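Local atomic coordinates of AFP (Microbacterium arborescens, PDB entry 2YJK), a protein that belongs to the Dps family of ferritin-like proteins, assembles into twelve-subunit particles, and probably takes up and binds ferric iron. Residues 20-32 with 118-130. Numbering follows the deposited sequence.
Sequences AAAQFLTPVVHKM and AALVDLQAAIDGL
F24 lays its ring against G129 where helix 20-32 packs on helix 118-130, two helices of the ferritin four-helix bundle. The helices run antiparallel, at 163°, with axes 8.8 Å apart. F24 is a knob in a hole made by A125, A126, G129 and L130. Its CG lies anti to the carbonyl carbon (chi1 -68°), which carries the ring over G129. The CA of G129 sits over one ring face, 3.9 Å from the ring centroid, as a CH-pi contact. With no side chain on G129, its CA can come this close to the ring. CG of Q23 covers the opposite face. L130 slides past F24 in the opposite direction, with its CD2 3.7 Å from CD2 of F24. L130 is itself a knob among A20, A21, L25 and F24. An alanine in place of F24 would probably open a gap above G129 and leave CD2 of L130 without its aromatic neighbour. A turn before L130, CB of A126 packs on CB of F24 at 3.7 Å. V28 crosses L123 at about a right angle, and both its methyls touch CD2 of L123. L25 sends CD2 towards A126 and L130, and it also touches R75 and I76 of helix 51-78. P27 has no N-H to give to the turn before, and helix 20-32 is kinked there. Nearby, a water donates to O of F24 and to O of D122, bridging the two backbones. At the other end, K31 lays its chain over A118 and A119. Its end bends at chi4 (62°), which turns NZ to D122. This NZ forms a salt bridge to OD2 of D122 at 2.7 Å, meeting that oxygen nearly along its C-O axis.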
loop_
_atom_site.group_PDB
_atom_site.type_symbol
_atom_site.label_atom_id
_atom_site.label_comp_id
_atom_site.label_asym_id
_atom_site.label_seq_id
_atom_site.Cartn_x
_atom_site.Cartn_y
_atom_site.Cartn_z
ATOM N N ALA C 20 23.352 14.877 32.277
ATOM C CA ALA C 20 21.968 15.366 32.457
ATOM C C ALA C 20 20.894 14.590 31.639
ATOM O O ALA C 20 19.787 14.272 32.126
ATOM C CB ALA C 20 21.916 16.874 32.158
ATOM N N ALA C 21 21.217 14.228 30.416
ATOM C CA ALA C 21 20.277 13.427 29.689
ATOM C C ALA C 21 20.054 12.166 30.456
ATOM O O ALA C 21 18.904 11.788 30.626
ATOM C CB ALA C 21 20.758 13.109 28.260
ATOM N N ALA C 22 21.124 11.490 30.879
ATOM C CA ALA C 22 20.941 10.195 31.515
ATOM C C ALA C 22 20.134 10.375 32.786
ATOM O O ALA C 22 19.255 9.575 33.123
ATOM C CB ALA C 22 22.278 9.554 31.867
ATOM N N GLN C 23 20.451 11.433 33.503
ATOM C CA GLN C 23 19.793 11.683 34.739
ATOM C C GLN C 23 18.301 11.905 34.566
ATOM O O GLN C 23 17.534 11.387 35.354
ATOM C CB GLN C 23 20.458 12.865 35.433
ATOM C CG GLN C 23 19.689 13.366 36.636
ATOM C CD GLN C 23 20.344 14.554 37.261
ATOM O OE1 GLN C 23 19.897 15.026 38.321
ATOM N NE2 GLN C 23 21.421 15.063 36.624
ATOM N N PHE C 24 17.875 12.686 33.587
ATOM C CA PHE C 24 16.441 13.034 33.477
ATOM C C PHE C 24 15.638 12.100 32.582
ATOM O O PHE C 24 14.429 11.891 32.785
ATOM C CB PHE C 24 16.307 14.453 33.007
ATOM C CG PHE C 24 16.765 15.446 34.011
ATOM C CD1 PHE C 24 16.025 15.631 35.203
ATOM C CD2 PHE C 24 17.901 16.243 33.767
ATOM C CE1 PHE C 24 16.405 16.606 36.145
ATOM C CE2 PHE C 24 18.312 17.225 34.736
ATOM C CZ PHE C 24 17.577 17.383 35.914
ATOM N N LEU C 25 16.314 11.509 31.608
ATOM C CA LEU C 25 15.618 10.620 30.682
ATOM C C LEU C 25 15.548 9.165 31.152
ATOM O O LEU C 25 14.626 8.433 30.785
ATOM C CB LEU C 25 16.247 10.709 29.316
ATOM C CG LEU C 25 15.934 12.056 28.633
ATOM C CD1 LEU C 25 16.561 12.032 27.212
ATOM C CD2 LEU C 25 14.470 12.379 28.518
ATOM N N THR C 26 16.502 8.751 31.966
ATOM C CA THR C 26 16.478 7.387 32.502
ATOM C C THR C 26 15.179 6.971 33.228
ATOM O O THR C 26 14.716 5.832 32.999
ATOM C CB THR C 26 17.735 7.067 33.362
ATOM O OG1 THR C 26 18.876 7.301 32.551
ATOM C CG2 THR C 26 17.739 5.646 33.832
ATOM N N PRO C 27 14.600 7.850 34.093
ATOM C CA PRO C 27 13.338 7.464 34.782
ATOM C C PRO C 27 12.209 7.377 33.760
ATOM O O PRO C 27 11.282 6.570 33.882
ATOM C CB PRO C 27 13.076 8.662 35.744
ATOM C CG PRO C 27 14.516 9.251 36.002
ATOM C CD PRO C 27 15.147 9.119 34.624
ATOM N N VAL C 28 12.306 8.167 32.709
ATOM C CA VAL C 28 11.356 8.027 31.599
ATOM C C VAL C 28 11.429 6.672 30.891
ATOM O O VAL C 28 10.391 6.021 30.651
ATOM C CB VAL C 28 11.509 9.215 30.624
ATOM C CG1 VAL C 28 10.546 9.092 29.437
ATOM C CG2 VAL C 28 11.247 10.544 31.373
ATOM N N VAL C 29 12.631 6.237 30.522
ATOM C CA VAL C 29 12.792 4.957 29.888
ATOM C C VAL C 29 12.167 3.871 30.788
ATOM O O VAL C 29 11.426 2.990 30.278
ATOM C CB VAL C 29 14.293 4.588 29.610
ATOM C CG1 VAL C 29 14.391 3.141 29.124
ATOM C CG2 VAL C 29 14.897 5.534 28.533
ATOM N N HIS C 30 12.465 3.913 32.090
ATOM C CA HIS C 30 11.986 2.827 32.974
ATOM C C HIS C 30 10.454 2.815 33.128
ATOM O O HIS C 30 9.839 1.746 33.122
ATOM C CB HIS C 30 12.593 2.896 34.393
ATOM C CG HIS C 30 14.041 2.539 34.474
ATOM N ND1 HIS C 30 14.894 3.132 35.389
ATOM C CD2 HIS C 30 14.796 1.659 33.777
ATOM C CE1 HIS C 30 16.103 2.601 35.271
ATOM N NE2 HIS C 30 16.075 1.725 34.282
ATOM N N LYS C 31 9.851 3.989 33.290
ATOM C CA LYS C 31 8.384 4.041 33.449
ATOM C C LYS C 31 7.635 3.742 32.156
ATOM O O LYS C 31 6.589 3.113 32.178
ATOM C CB LYS C 31 7.957 5.387 34.018
ATOM C CG LYS C 31 8.487 5.561 35.486
ATOM C CD LYS C 31 7.790 6.659 36.158
ATOM C CE LYS C 31 7.933 6.538 37.748
ATOM N NZ LYS C 31 9.356 6.631 38.120
ATOM N N MET C 32 8.170 4.190 31.036
ATOM C CA MET C 32 7.571 3.856 29.749
ATOM C C MET C 32 7.662 2.373 29.420
ATOM O O MET C 32 6.753 1.824 28.864
ATOM C CB MET C 32 8.234 4.647 28.689
ATOM C CG MET C 32 7.779 6.155 28.658
ATOM S SD MET C 32 5.957 6.408 28.648
ATOM C CE MET C 32 5.804 7.158 30.206
ATOM N N ALA C 118 2.435 9.033 37.255
ATOM C CA ALA C 118 3.839 8.883 37.759
ATOM C C ALA C 118 4.864 9.225 36.631
ATOM O O ALA C 118 5.865 9.912 36.899
ATOM C CB ALA C 118 4.109 7.439 38.286
ATOM N N ALA C 119 4.597 8.773 35.392
ATOM C CA ALA C 119 5.483 9.102 34.265
ATOM C C ALA C 119 5.469 10.605 33.985
ATOM O O ALA C 119 6.548 11.207 33.756
ATOM C CB ALA C 119 5.123 8.324 33.030
ATOM N N LEU C 120 4.283 11.211 34.057
ATOM C CA LEU C 120 4.137 12.670 33.837
ATOM C C LEU C 120 4.965 13.524 34.781
ATOM O O LEU C 120 5.570 14.522 34.354
ATOM C CB LEU C 120 2.665 13.144 33.862
ATOM C CG LEU C 120 1.885 12.705 32.630
ATOM C CD1 LEU C 120 0.400 13.008 32.798
ATOM C CD2 LEU C 120 2.441 13.376 31.340
ATOM N N VAL C 121 4.991 13.161 36.058
ATOM C CA VAL C 121 5.841 13.830 37.028
ATOM C C VAL C 121 7.292 13.744 36.559
ATOM O O VAL C 121 7.992 14.726 36.594
ATOM C CB VAL C 121 5.672 13.212 38.488
ATOM C CG1 VAL C 121 6.895 13.576 39.487
ATOM C CG2 VAL C 121 4.318 13.634 39.089
ATOM N N ASP C 122 7.746 12.587 36.101
ATOM C CA ASP C 122 9.150 12.471 35.658
ATOM C C ASP C 122 9.388 13.197 34.318
ATOM O O ASP C 122 10.442 13.782 34.118
ATOM C CB ASP C 122 9.595 11.020 35.591
ATOM C CG ASP C 122 9.839 10.383 37.004
ATOM O OD1 ASP C 122 10.284 11.063 38.010
ATOM O OD2 ASP C 122 9.634 9.147 37.104
ATOM N N LEU C 123 8.405 13.204 33.408
ATOM C CA LEU C 123 8.559 14.014 32.178
ATOM C C LEU C 123 8.665 15.532 32.490
ATOM O O LEU C 123 9.487 16.258 31.879
ATOM C CB LEU C 123 7.478 13.695 31.151
ATOM C CG LEU C 123 7.675 12.331 30.472
ATOM C CD1 LEU C 123 6.337 11.778 30.026
ATOM C CD2 LEU C 123 8.679 12.428 29.298
ATOM N N GLN C 124 7.874 16.003 33.456
ATOM C CA GLN C 124 7.867 17.422 33.770
ATOM C C GLN C 124 9.178 17.775 34.483
ATOM O O GLN C 124 9.834 18.709 34.105
ATOM C CB GLN C 124 6.615 17.841 34.565
ATOM C CG GLN C 124 6.445 19.409 34.771
ATOM C CD GLN C 124 6.321 20.190 33.415
ATOM O OE1 GLN C 124 5.558 19.800 32.518
ATOM N NE2 GLN C 124 7.101 21.259 33.265
ATOM N N ALA C 125 9.648 16.931 35.379
ATOM C CA ALA C 125 11.025 17.108 35.859
ATOM C C ALA C 125 12.105 17.129 34.725
ATOM O O ALA C 125 13.040 17.924 34.767
ATOM C CB ALA C 125 11.372 16.064 36.943
ATOM N N ALA C 126 11.974 16.269 33.714
ATOM C CA ALA C 126 12.985 16.304 32.629
ATOM C C ALA C 126 12.897 17.601 31.850
ATOM O O ALA C 126 13.898 18.185 31.571
ATOM C CB ALA C 126 12.899 15.107 31.713
ATOM N N ILE C 127 11.688 18.068 31.571
ATOM C CA ILE C 127 11.487 19.300 30.804
ATOM C C ILE C 127 12.058 20.494 31.552
ATOM O O ILE C 127 12.755 21.311 30.952
ATOM C CB ILE C 127 9.987 19.524 30.447
ATOM C CG1 ILE C 127 9.544 18.420 29.487
ATOM C CG2 ILE C 127 9.741 20.914 29.809
ATOM C CD1 ILE C 127 8.076 18.188 29.511
ATOM N N ASP C 128 11.772 20.589 32.850
ATOM C CA ASP C 128 12.354 21.653 33.690
ATOM C C ASP C 128 13.871 21.488 33.771
ATOM O O ASP C 128 14.615 22.439 33.561
ATOM C CB ASP C 128 11.743 21.666 35.123
ATOM C CG ASP C 128 10.218 22.015 35.146
ATOM O OD1 ASP C 128 9.714 22.629 34.169
ATOM O OD2 ASP C 128 9.511 21.631 36.123
ATOM N N GLY C 129 14.329 20.263 34.056
ATOM C CA GLY C 129 15.755 20.010 34.340
ATOM C C GLY C 129 16.664 20.113 33.112
ATOM O O GLY C 129 17.841 20.404 33.252
ATOM N N LEU C 130 16.107 19.904 31.919
ATOM C CA LEU C 130 16.880 20.005 30.672
ATOM C C LEU C 130 16.878 21.429 30.062
ATOM O O LEU C 130 17.663 21.737 29.145
ATOM C CB LEU C 130 16.413 18.935 29.645
ATOM C CG LEU C 130 16.658 17.497 30.095
ATOM C CD1 LEU C 130 15.886 16.429 29.317
ATOM C CD2 LEU C 130 18.211 17.158 30.163
HETATM O O HOH W 1 12.986 12.899 34.878
#